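Local coordinates for MccB protein (Escherichia coli, PDB 6OM4) that takes part in microcin C7 biosynthesis, binding ATP and N-formylated MccA peptide, and probably transfers a nucleotide to that precursor as E1-like enzymes adenylate theirs, at residues Met1-Val9 / Ala42-Tyr51; Cys123-Val132 / Lys170-Arg181. All coordinates share one frame; numbering follows the deposited sequence.

Interaction 1 and interaction 2 follow one another along the chain and belong to separate parts of it: their centres are 40 Å apart and their nearest atoms about 21 Å apart. Interaction 1 joins residues 1-9 and 42-51 in a small antiparallel sheet near the surface, its centre about 30 Å from that of the chain and away from the nucleotide pocket and the zinc site. Interaction 2 joins residues 123-132 and 170-181 in the ThiF-family core, its centre about 16 Å from that of the chain, where G125 and K170 bind the adenosine phosphoramidate and K170 also binds pyrophosphate. Backbone hydrogen bonds hold the first contact together, whereas the second is mostly I174 and L178 packed against C123, N128, S131 and V132.

Interaction 1. Residues Met1-Val9 / Ala42-Tyr51; sequences MDYILGRYV and AYCFITPSSY
L5 lies alongside I46, the two side chains pointing the same way, with L5 CD2 3.5 Å from I46 CD1; its other methyl, CD1, rests on the CB of A42. With CG anti to the backbone N (chi1 -169°), the isobutyl group reaches A42 of helix 32-43. The backbone beneath is tied by L5 N to F45 O at 2.8 Å. Further along, Y3 and S49 form an antiparallel hydrogen-bonded pair: Y3 N to S49 O is 2.8 Å and nearly straight (173°), while S49 N returns to Y3 O at 2.9 Å. The F45 ring turns its edge to Y3 O, with F45 CD1 3.8 Å from Y3 CB, and helix 62-74 supplies F69, whose ring meets those of both Y3 and F45. On its other edge, strand 2-5 pairs with strand 78-80, which makes it the central strand of a three-stranded antiparallel sheet. Water molecules extend the pairing at both ends: one links M1 O to Y51 N, another L5 O to I46 O. The chemistry implies a junction set by main-chain bonds, with apolar side chains filling in around L5 and F45 and water bridging polar backbone atoms at its ends.

Interaction 2. Residues Cys123-Val132 / Lys170-Arg181; sequences CGGIGNHVSV and KTEVIKRELLKR. With ND7 (5'-O-[(S)-amino(hydroxy)phosphoryl]adenosine), chain M; POP (pyrophosphate 2-), chain G.
K170 opens helix 170-181 beside the glycine-rich turn of a Rossmann-type nucleotide fold, in which G124, at the N-cap position, precedes helix 125-136. The K170 side chain is extended beyond CG, and CD passes 3.4 Å from C123 O on the way to the ligands. There K170 NZ donates to O6 of pyrophosphate at 2.9 Å and to the ribose O3' of the adenosine phosphoramidate, with Q158 as a further partner, so this one nitrogen bridges pyrophosphate and the ribose. From the turn, G125 N gives a nearly straight bond (168°) to O2A on the phosphoramidate phosphorus. T171 follows, its CG2 methyl near the sulfur of C123 while its hydroxyl bonds to E189. One turn on, I174 faces the partner segment: CG1 anti to the carbonyl carbon (chi1 -60°) carries CD1 to within 3.5 Å of C123 CB, and the same methyl meets N128 ND2, the two side chains crossing obliquely. That amide is held in turn by ND2 donating to G124 O at 2.9 Å from above the carbonyl plane, and by its OD1 accepting from L160 N. I174 CG2 touches S131 OG. E177 turns its carboxylate aside into a salt-bridge network with R176, K180 and R181; R176 NE and NH2 both grip OE2. L178 then brings CD2 to 3.6 Å from V132 CA. The helix axes, 10.7 Å apart at closest and inclined by only 22°, keep this contact running along both helices. At its far end R181, whose NH1 bonds to E177 O and OE1, lays its CD 3.5 Å from V132 CG2.

Interaction 1. Residues Met1-Val9 / Ala42-Tyr51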
loop_
_atom_site.group_PDB
_atom_site.type_symbol
_atom_site.label_atom_id
_atom_site.label_comp_id
_atom_site.label_asym_id
_atom_site.label_seq_id
_atom_site.Cartn_x
_atom_site.Cartn_y
_atom_site.Cartn_z
ATOM N N MET A 1 4.669 32.430 -3.290
ATOM C CA MET A 1 4.107 32.614 -4.622
ATOM C C MET A 1 5.111 32.256 -5.733
ATOM O O MET A 1 4.811 32.529 -6.856
ATOM C CB MET A 1 3.650 34.059 -4.816
ATOM C CG MET A 1 4.733 35.119 -4.805
ATOM S SD MET A 1 3.826 36.689 -5.065
ATOM C CE MET A 1 4.380 37.648 -3.652
ATOM N N ASP A 2 6.247 31.620 -5.410
ATOM C CA ASP A 2 7.118 30.993 -6.402
ATOM C C ASP A 2 6.629 29.560 -6.635
ATOM O O ASP A 2 6.297 28.826 -5.677
ATOM C CB ASP A 2 8.589 30.937 -5.960
ATOM C CG ASP A 2 9.330 32.264 -6.029
ATOM O OD1 ASP A 2 8.835 33.192 -6.686
ATOM O OD2 ASP A 2 10.385 32.355 -5.405
ATOM N N TYR A 3 6.618 29.180 -7.917
ATOM C CA TYR A 3 6.286 27.857 -8.394
ATOM C C TYR A 3 7.493 27.254 -9.114
ATOM O O TYR A 3 8.342 28.001 -9.659
ATOM C CB TYR A 3 5.091 27.918 -9.345
ATOM C CG TYR A 3 3.804 28.212 -8.623
ATOM C CD1 TYR A 3 3.111 27.201 -7.994
ATOM C CD2 TYR A 3 3.329 29.504 -8.556
ATOM C CE1 TYR A 3 1.905 27.465 -7.351
ATOM C CE2 TYR A 3 2.149 29.783 -7.903
ATOM C CZ TYR A 3 1.454 28.765 -7.284
ATOM O OH TYR A 3 0.268 29.030 -6.660
ATOM N N ILE A 4 7.531 25.913 -9.177
ATOM C CA ILE A 4 8.582 25.186 -9.864
ATOM C C ILE A 4 7.960 23.996 -10.610
ATOM O O ILE A 4 6.972 23.417 -10.151
ATOM C CB ILE A 4 9.694 24.737 -8.895
ATOM C CG1 ILE A 4 10.915 24.203 -9.641
ATOM C CG2 ILE A 4 9.222 23.754 -7.837
ATOM C CD1 ILE A 4 12.171 24.185 -8.778
ATOM N N LEU A 5 8.540 23.677 -11.768
ATOM C CA LEU A 5 8.145 22.503 -12.537
ATOM C C LEU A 5 8.678 21.255 -11.833
ATOM O O LEU A 5 9.859 21.169 -11.528
ATOM C CB LEU A 5 8.672 22.586 -13.969
ATOM C CG LEU A 5 8.107 21.552 -14.961
ATOM C CD1 LEU A 5 6.653 21.820 -15.272
ATOM C CD2 LEU A 5 8.873 21.563 -16.253
ATOM N N GLY A 6 7.779 20.311 -11.519
ATOM C CA GLY A 6 8.201 19.039 -10.948
ATOM C C GLY A 6 9.132 18.278 -11.894
ATOM O O GLY A 6 9.006 18.367 -13.127
ATOM N N ARG A 7 10.074 17.513 -11.328
ATOM C CA ARG A 7 11.059 16.792 -12.122
ATOM C C ARG A 7 10.372 15.609 -12.821
ATOM O O ARG A 7 10.931 15.032 -13.749
ATOM C CB ARG A 7 12.230 16.313 -11.262
ATOM C CG ARG A 7 13.038 17.429 -10.612
ATOM C CD ARG A 7 13.972 18.153 -11.550
ATOM N NE ARG A 7 14.938 17.288 -12.235
ATOM C CZ ARG A 7 16.190 17.061 -11.863
ATOM N NH1 ARG A 7 16.709 17.695 -10.824
ATOM N NH2 ARG A 7 16.902 16.144 -12.503
ATOM N N TYR A 8 9.134 15.309 -12.416
ATOM C CA TYR A 8 8.362 14.124 -12.890
ATOM C C TYR A 8 7.510 14.490 -14.105
ATOM O O TYR A 8 6.729 13.657 -14.607
ATOM C CB TYR A 8 7.524 13.497 -11.766
ATOM C CG TYR A 8 6.766 14.516 -10.972
ATOM C CD1 TYR A 8 5.562 15.009 -11.422
ATOM C CD2 TYR A 8 7.329 15.076 -9.843
ATOM C CE1 TYR A 8 4.892 16.011 -10.757
ATOM C CE2 TYR A 8 6.666 16.064 -9.143
ATOM C CZ TYR A 8 5.458 16.544 -9.609
ATOM O OH TYR A 8 4.838 17.517 -8.890
ATOM N N VAL A 9 7.690 15.706 -14.628
ATOM C CA VAL A 9 7.050 16.127 -15.864
ATOM C C VAL A 9 7.915 15.706 -17.053
ATOM O O VAL A 9 9.113 15.921 -17.084
ATOM C CB VAL A 9 6.786 17.641 -15.850
ATOM C CG1 VAL A 9 6.084 18.128 -17.116
ATOM C CG2 VAL A 9 5.957 17.979 -14.626
ATOM N N ALA A 42 5.418 25.938 -19.097
ATOM C CA ALA A 42 6.127 25.002 -18.251
ATOM C C ALA A 42 7.590 25.429 -18.108
ATOM O O ALA A 42 8.169 25.465 -16.975
ATOM C CB ALA A 42 6.027 23.622 -18.832
ATOM N N TYR A 43 8.167 25.813 -19.244
ATOM C CA TYR A 43 9.571 26.142 -19.330
ATOM C C TYR A 43 9.926 27.339 -18.438
ATOM O O TYR A 43 11.046 27.383 -17.897
ATOM C CB TYR A 43 9.932 26.376 -20.790
ATOM C CG TYR A 43 11.384 26.687 -21.061
ATOM C CD1 TYR A 43 12.313 25.663 -21.185
ATOM C CD2 TYR A 43 11.802 27.985 -21.268
ATOM C CE1 TYR A 43 13.631 25.922 -21.524
ATOM C CE2 TYR A 43 13.125 28.261 -21.596
ATOM C CZ TYR A 43 14.040 27.229 -21.714
ATOM O OH TYR A 43 15.348 27.486 -22.031
ATOM N N CYS A 44 8.978 28.273 -18.243
ATOM C CA CYS A 44 9.201 29.419 -17.376
ATOM C C CYS A 44 9.463 29.013 -15.929
ATOM O O CYS A 44 9.962 29.825 -15.161
ATOM C CB CYS A 44 8.002 30.351 -17.365
ATOM S SG CYS A 44 7.731 31.112 -18.981
ATOM N N PHE A 45 9.045 27.812 -15.532
ATOM C CA PHE A 45 9.113 27.427 -14.128
ATOM C C PHE A 45 10.195 26.373 -13.866
ATOM O O PHE A 45 10.122 25.736 -12.851
ATOM C CB PHE A 45 7.727 26.943 -13.662
ATOM C CG PHE A 45 6.674 28.011 -13.712
ATOM C CD1 PHE A 45 6.546 28.931 -12.682
ATOM C CD2 PHE A 45 5.875 28.164 -14.832
ATOM C CE1 PHE A 45 5.617 29.965 -12.767
ATOM C CE2 PHE A 45 4.957 29.195 -14.917
ATOM C CZ PHE A 45 4.804 30.073 -13.872
ATOM N N ILE A 46 11.188 26.220 -14.748
ATOM C CA ILE A 46 12.288 25.301 -14.477
ATOM C C ILE A 46 12.984 25.723 -13.173
ATOM O O ILE A 46 13.321 24.861 -12.286
ATOM C CB ILE A 46 13.260 25.225 -15.671
ATOM C CG1 ILE A 46 12.609 24.634 -16.922
ATOM C CG2 ILE A 46 14.497 24.424 -15.288
ATOM C CD1 ILE A 46 11.869 23.388 -16.689
ATOM N N THR A 47 13.184 27.049 -13.030
ATOM C CA THR A 47 13.716 27.666 -11.822
ATOM C C THR A 47 12.532 28.294 -11.110
ATOM O O THR A 47 11.554 28.648 -11.767
ATOM C CB THR A 47 14.810 28.724 -12.094
ATOM O OG1 THR A 47 14.280 29.898 -12.720
ATOM C CG2 THR A 47 15.924 28.190 -12.966
ATOM N N PRO A 48 12.577 28.448 -9.770
ATOM C CA PRO A 48 11.444 28.974 -9.005
ATOM C C PRO A 48 11.060 30.360 -9.533
ATOM O O PRO A 48 11.899 31.226 -9.634
ATOM C CB PRO A 48 11.978 29.106 -7.568
ATOM C CG PRO A 48 13.117 28.104 -7.510
ATOM C CD PRO A 48 13.716 28.105 -8.898
ATOM N N SER A 49 9.791 30.545 -9.852
ATOM C CA SER A 49 9.351 31.768 -10.444
ATOM C C SER A 49 7.914 32.078 -10.020
ATOM O O SER A 49 7.087 31.155 -9.860
ATOM C CB SER A 49 9.461 31.668 -11.930
ATOM O OG SER A 49 8.862 32.808 -12.524
ATOM N N SER A 50 7.594 33.372 -9.863
ATOM C CA SER A 50 6.201 33.805 -9.672
ATOM C C SER A 50 5.445 33.728 -11.011
ATOM O O SER A 50 6.008 33.680 -12.055
ATOM C CB SER A 50 6.086 35.198 -9.094
ATOM O OG SER A 50 6.748 36.137 -9.930
ATOM N N TYR A 51 4.133 33.710 -10.919
ATOM C CA TYR A 51 3.249 33.878 -12.069
ATOM C C TYR A 51 3.632 35.113 -12.869
ATOM O O TYR A 51 3.785 35.042 -14.064
ATOM C CB TYR A 51 1.830 34.068 -11.557
ATOM C CG TYR A 51 0.760 34.159 -12.606
ATOM C CD1 TYR A 51 0.113 33.012 -13.043
ATOM C CD2 TYR A 51 0.330 35.378 -13.084
ATOM C CE1 TYR A 51 -0.917 33.072 -13.969
ATOM C CE2 TYR A 51 -0.716 35.461 -13.993
ATOM C CZ TYR A 51 -1.325 34.303 -14.453
ATOM O OH TYR A 51 -2.343 34.359 -15.363
HETATM O O HOH W 1 2.904 33.715 -8.252
HETATM O O HOH W 2 9.535 35.194 -9.084
HETATM O O HOH W 3 12.328 22.260 -12.153
#

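Interaction 2. Residues Cys123-Val132 / Lys170-Arg181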
loop_
_atom_site.group_PDB
_atom_site.type_symbol
_atom_site.label_atom_id
_atom_site.label_comp_id
_atom_site.label_asym_id
_atom_site.label_seq_id
_atom_site.Cartn_x
_atom_site.Cartn_y
_atom_site.Cartn_z
ATOM N N CYS A 123 5.553 -12.971 9.176
ATOM C CA CYS A 123 6.851 -12.626 8.568
ATOM C C CYS A 123 7.246 -13.630 7.480
ATOM O O CYS A 123 8.415 -13.930 7.287
ATOM C CB CYS A 123 7.928 -12.585 9.643
ATOM S SG CYS A 123 7.779 -11.147 10.743
ATOM N N GLY A 124 6.267 -14.062 6.698
ATOM C CA GLY A 124 6.482 -14.912 5.558
ATOM C C GLY A 124 6.518 -14.119 4.265
ATOM O O GLY A 124 7.118 -13.022 4.205
ATOM N N GLY A 125 5.848 -14.629 3.220
ATOM C CA GLY A 125 5.973 -14.013 1.891
ATOM C C GLY A 125 5.489 -12.566 1.880
ATOM O O GLY A 125 6.141 -11.605 1.392
ATOM N N ILE A 126 4.261 -12.383 2.354
ATOM C CA ILE A 126 3.707 -11.043 2.375
ATOM C C ILE A 126 4.506 -10.159 3.334
ATOM O O ILE A 126 4.883 -9.013 2.999
ATOM C CB ILE A 126 2.212 -11.071 2.712
ATOM C CG1 ILE A 126 1.415 -11.803 1.627
ATOM C CG2 ILE A 126 1.691 -9.677 3.021
ATOM C CD1 ILE A 126 1.437 -11.205 0.258
ATOM N N GLY A 127 4.779 -10.664 4.525
ATOM C CA GLY A 127 5.461 -9.883 5.540
ATOM C C GLY A 127 6.840 -9.405 5.114
ATOM O O GLY A 127 7.259 -8.273 5.409
ATOM N N ASN A 128 7.601 -10.268 4.435
ATOM C CA ASN A 128 8.893 -9.921 3.933
ATOM C C ASN A 128 8.802 -8.687 3.017
ATOM O O ASN A 128 9.551 -7.746 3.152
ATOM C CB ASN A 128 9.523 -11.047 3.113
ATOM C CG ASN A 128 10.461 -11.944 3.892
ATOM O OD1 ASN A 128 11.645 -12.022 3.570
ATOM N ND2 ASN A 128 9.941 -12.670 4.861
ATOM N N HIS A 129 7.895 -8.735 2.054
ATOM C CA HIS A 129 7.857 -7.734 1.029
ATOM C C HIS A 129 7.294 -6.423 1.569
ATOM O O HIS A 129 7.816 -5.364 1.226
ATOM C CB HIS A 129 7.067 -8.215 -0.184
ATOM C CG HIS A 129 7.955 -8.893 -1.175
ATOM N ND1 HIS A 129 8.290 -10.228 -1.116
ATOM C CD2 HIS A 129 8.626 -8.386 -2.208
ATOM C CE1 HIS A 129 9.123 -10.506 -2.105
ATOM N NE2 HIS A 129 9.352 -9.395 -2.781
ATOM N N VAL A 130 6.282 -6.499 2.425
ATOM C CA VAL A 130 5.715 -5.271 3.011
ATOM C C VAL A 130 6.757 -4.609 3.913
ATOM O O VAL A 130 6.958 -3.386 3.826
ATOM C CB VAL A 130 4.419 -5.573 3.805
ATOM C CG1 VAL A 130 3.915 -4.370 4.609
ATOM C CG2 VAL A 130 3.344 -6.080 2.886
ATOM N N SER A 131 7.361 -5.379 4.819
ATOM C CA SER A 131 8.306 -4.797 5.788
ATOM C C SER A 131 9.438 -4.019 5.097
ATOM O O SER A 131 9.816 -2.948 5.571
ATOM C CB SER A 131 8.835 -5.829 6.774
ATOM O OG SER A 131 9.753 -6.721 6.159
ATOM N N VAL A 132 10.021 -4.548 4.012
ATOM C CA VAL A 132 11.161 -3.901 3.435
ATOM C C VAL A 132 10.712 -2.621 2.713
ATOM O O VAL A 132 11.423 -1.634 2.711
ATOM C CB VAL A 132 11.981 -4.841 2.531
ATOM C CG1 VAL A 132 11.266 -5.217 1.222
ATOM C CG2 VAL A 132 13.332 -4.218 2.276
ATOM N N LYS A 170 12.589 -16.283 11.605
ATOM C CA LYS A 170 12.213 -15.265 10.623
ATOM C C LYS A 170 12.324 -13.845 11.184
ATOM O O LYS A 170 12.850 -12.937 10.483
ATOM C CB LYS A 170 10.791 -15.527 10.114
ATOM C CG LYS A 170 10.694 -16.810 9.328
ATOM C CD LYS A 170 9.408 -16.931 8.560
ATOM C CE LYS A 170 9.345 -18.250 7.837
ATOM N NZ LYS A 170 8.121 -18.328 7.014
ATOM N N THR A 171 11.846 -13.606 12.414
ATOM C CA THR A 171 11.860 -12.233 12.913
ATOM C C THR A 171 13.304 -11.724 12.980
ATOM O O THR A 171 13.539 -10.559 12.730
ATOM C CB THR A 171 11.096 -12.088 14.241
ATOM O OG1 THR A 171 11.769 -12.877 15.220
ATOM C CG2 THR A 171 9.652 -12.524 14.126
ATOM N N GLU A 172 14.263 -12.589 13.355
ATOM C CA GLU A 172 15.617 -12.134 13.595
ATOM C C GLU A 172 16.301 -11.803 12.252
ATOM O O GLU A 172 16.996 -10.829 12.142
ATOM C CB GLU A 172 16.408 -13.166 14.389
ATOM C CG GLU A 172 17.110 -14.166 13.523
ATOM C CD GLU A 172 17.913 -15.183 14.304
ATOM O OE1 GLU A 172 17.435 -16.355 14.460
ATOM O OE2 GLU A 172 19.001 -14.788 14.778
ATOM N N VAL A 173 16.022 -12.576 11.197
ATOM C CA VAL A 173 16.612 -12.286 9.926
ATOM C C VAL A 173 15.948 -11.078 9.253
ATOM O O VAL A 173 16.656 -10.253 8.698
ATOM C CB VAL A 173 16.605 -13.528 9.040
ATOM C CG1 VAL A 173 17.208 -13.241 7.681
ATOM C CG2 VAL A 173 17.332 -14.652 9.751
ATOM N N ILE A 174 14.621 -10.978 9.300
ATOM C CA ILE A 174 13.984 -9.755 8.788
ATOM C C ILE A 174 14.592 -8.530 9.486
ATOM O O ILE A 174 14.986 -7.560 8.807
ATOM C CB ILE A 174 12.453 -9.779 8.890
ATOM C CG1 ILE A 174 11.901 -10.951 8.078
ATOM C CG2 ILE A 174 11.895 -8.434 8.454
ATOM C CD1 ILE A 174 10.430 -10.924 7.815
ATOM N N LYS A 175 14.703 -8.560 10.819
ATOM C CA LYS A 175 15.222 -7.404 11.529
ATOM C C LYS A 175 16.624 -7.061 11.017
ATOM O O LYS A 175 16.945 -5.906 10.766
ATOM C CB LYS A 175 15.263 -7.626 13.044
ATOM C CG LYS A 175 15.965 -6.501 13.782
ATOM C CD LYS A 175 15.817 -6.583 15.249
ATOM C CE LYS A 175 16.372 -5.349 15.932
ATOM N NZ LYS A 175 16.680 -5.655 17.344
ATOM N N ARG A 176 17.489 -8.079 10.872
ATOM C CA ARG A 176 18.885 -7.821 10.442
ATOM C C ARG A 176 18.865 -7.146 9.058
ATOM O O ARG A 176 19.534 -6.169 8.816
ATOM C CB ARG A 176 19.679 -9.134 10.435
ATOM C CG ARG A 176 21.067 -9.052 9.821
ATOM C CD ARG A 176 21.668 -10.425 9.562
ATOM N NE ARG A 176 21.249 -10.987 8.281
ATOM C CZ ARG A 176 21.035 -12.273 8.023
ATOM N NH1 ARG A 176 21.116 -13.190 8.979
ATOM N NH2 ARG A 176 20.716 -12.650 6.799
ATOM N N GLU A 177 18.035 -7.674 8.164
ATOM C CA GLU A 177 18.022 -7.231 6.775
ATOM C C GLU A 177 17.378 -5.842 6.622
ATOM O O GLU A 177 17.774 -5.090 5.763
ATOM C CB GLU A 177 17.374 -8.326 5.926
ATOM C CG GLU A 177 18.261 -9.558 5.842
ATOM C CD GLU A 177 19.647 -9.331 5.250
ATOM O OE1 GLU A 177 19.779 -8.582 4.235
ATOM O OE2 GLU A 177 20.618 -9.911 5.831
ATOM N N LEU A 178 16.397 -5.513 7.471
ATOM C CA LEU A 178 15.746 -4.236 7.439
ATOM C C LEU A 178 16.754 -3.184 7.894
ATOM O O LEU A 178 16.859 -2.134 7.313
ATOM C CB LEU A 178 14.498 -4.212 8.337
ATOM C CG LEU A 178 13.266 -5.012 7.879
ATOM C CD1 LEU A 178 12.072 -4.666 8.746
ATOM C CD2 LEU A 178 12.950 -4.756 6.415
ATOM N N LEU A 179 17.493 -3.475 8.970
ATOM C CA LEU A 179 18.435 -2.492 9.510
ATOM C C LEU A 179 19.664 -2.364 8.598
ATOM O O LEU A 179 20.319 -1.320 8.573
ATOM C CB LEU A 179 18.801 -2.863 10.942
ATOM C CG LEU A 179 17.675 -2.695 11.960
ATOM C CD1 LEU A 179 18.113 -3.154 13.351
ATOM C CD2 LEU A 179 17.191 -1.256 12.043
ATOM N N LYS A 180 19.962 -3.382 7.784
ATOM C CA LYS A 180 21.034 -3.206 6.807
ATOM C C LYS A 180 20.631 -2.223 5.703
ATOM O O LYS A 180 21.513 -1.628 5.055
ATOM C CB LYS A 180 21.425 -4.528 6.166
ATOM C CG LYS A 180 22.291 -5.370 7.084
ATOM C CD LYS A 180 22.351 -6.811 6.639
ATOM C CE LYS A 180 22.698 -6.992 5.170
ATOM N NZ LYS A 180 22.992 -8.415 4.846
ATOM N N ARG A 181 19.318 -2.137 5.442
ATOM C CA ARG A 181 18.753 -1.308 4.394
ATOM C C ARG A 181 18.422 0.100 4.865
ATOM O O ARG A 181 18.545 1.031 4.055
ATOM C CB ARG A 181 17.527 -1.994 3.794
ATOM C CG ARG A 181 17.955 -3.118 2.873
ATOM C CD ARG A 181 16.848 -4.092 2.554
ATOM N NE ARG A 181 17.333 -5.103 1.613
ATOM C CZ ARG A 181 18.102 -6.144 1.912
ATOM N NH1 ARG A 181 18.447 -6.397 3.166
ATOM N NH2 ARG A 181 18.518 -6.961 0.953
HETATM O O1A ND7 M . 2.926 -18.806 4.642
HETATM P PA ND7 M . 3.210 -17.373 4.296
HETATM O O2A ND7 M . 4.281 -17.093 3.251
HETATM N N3A ND7 M . 1.716 -16.780 3.749
HETATM O "O5'" ND7 M . 3.614 -16.493 5.552
HETATM C "C5'" ND7 M . 2.714 -16.568 6.700
HETATM C "C4'" ND7 M . 3.584 -16.169 7.920
HETATM C "C3'" ND7 M . 4.542 -17.361 8.259
HETATM O "O3'" ND7 M . 5.848 -16.961 8.418
HETATM C "C2'" ND7 M . 3.807 -17.992 9.516
HETATM O "O2'" ND7 M . 4.799 -18.525 10.477
HETATM C "C1'" ND7 M . 3.163 -16.971 10.097
HETATM O "O4'" ND7 M . 2.759 -15.959 8.897
HETATM N N9 ND7 M . 1.923 -17.263 10.759
HETATM C C4 ND7 M . 1.585 -16.887 12.023
HETATM C C5 ND7 M . 0.335 -17.336 12.258
HETATM N N7 ND7 M . -0.104 -17.973 11.148
HETATM C C8 ND7 M . 0.860 -17.904 10.251
HETATM N N3 ND7 M . 2.273 -16.206 12.964
HETATM C C2 ND7 M . 1.710 -15.969 14.110
HETATM N N1 ND7 M . 0.479 -16.417 14.379
HETATM C C6 ND7 M . -0.220 -17.075 13.493
HETATM N N6 ND7 M . -1.554 -17.551 13.811
HETATM P P1 POP G . 4.792 -22.095 3.517
HETATM O O1 POP G . 5.111 -22.038 2.024
HETATM O O2 POP G . 3.354 -21.730 3.840
HETATM O O3 POP G . 5.257 -23.349 4.245
HETATM O O POP G . 5.717 -20.896 4.045
HETATM P P2 POP G . 5.704 -20.271 5.553
HETATM O O4 POP G . 5.909 -18.794 5.390
HETATM O O5 POP G . 4.413 -20.622 6.220
HETATM O O6 POP G . 6.888 -20.798 6.238
#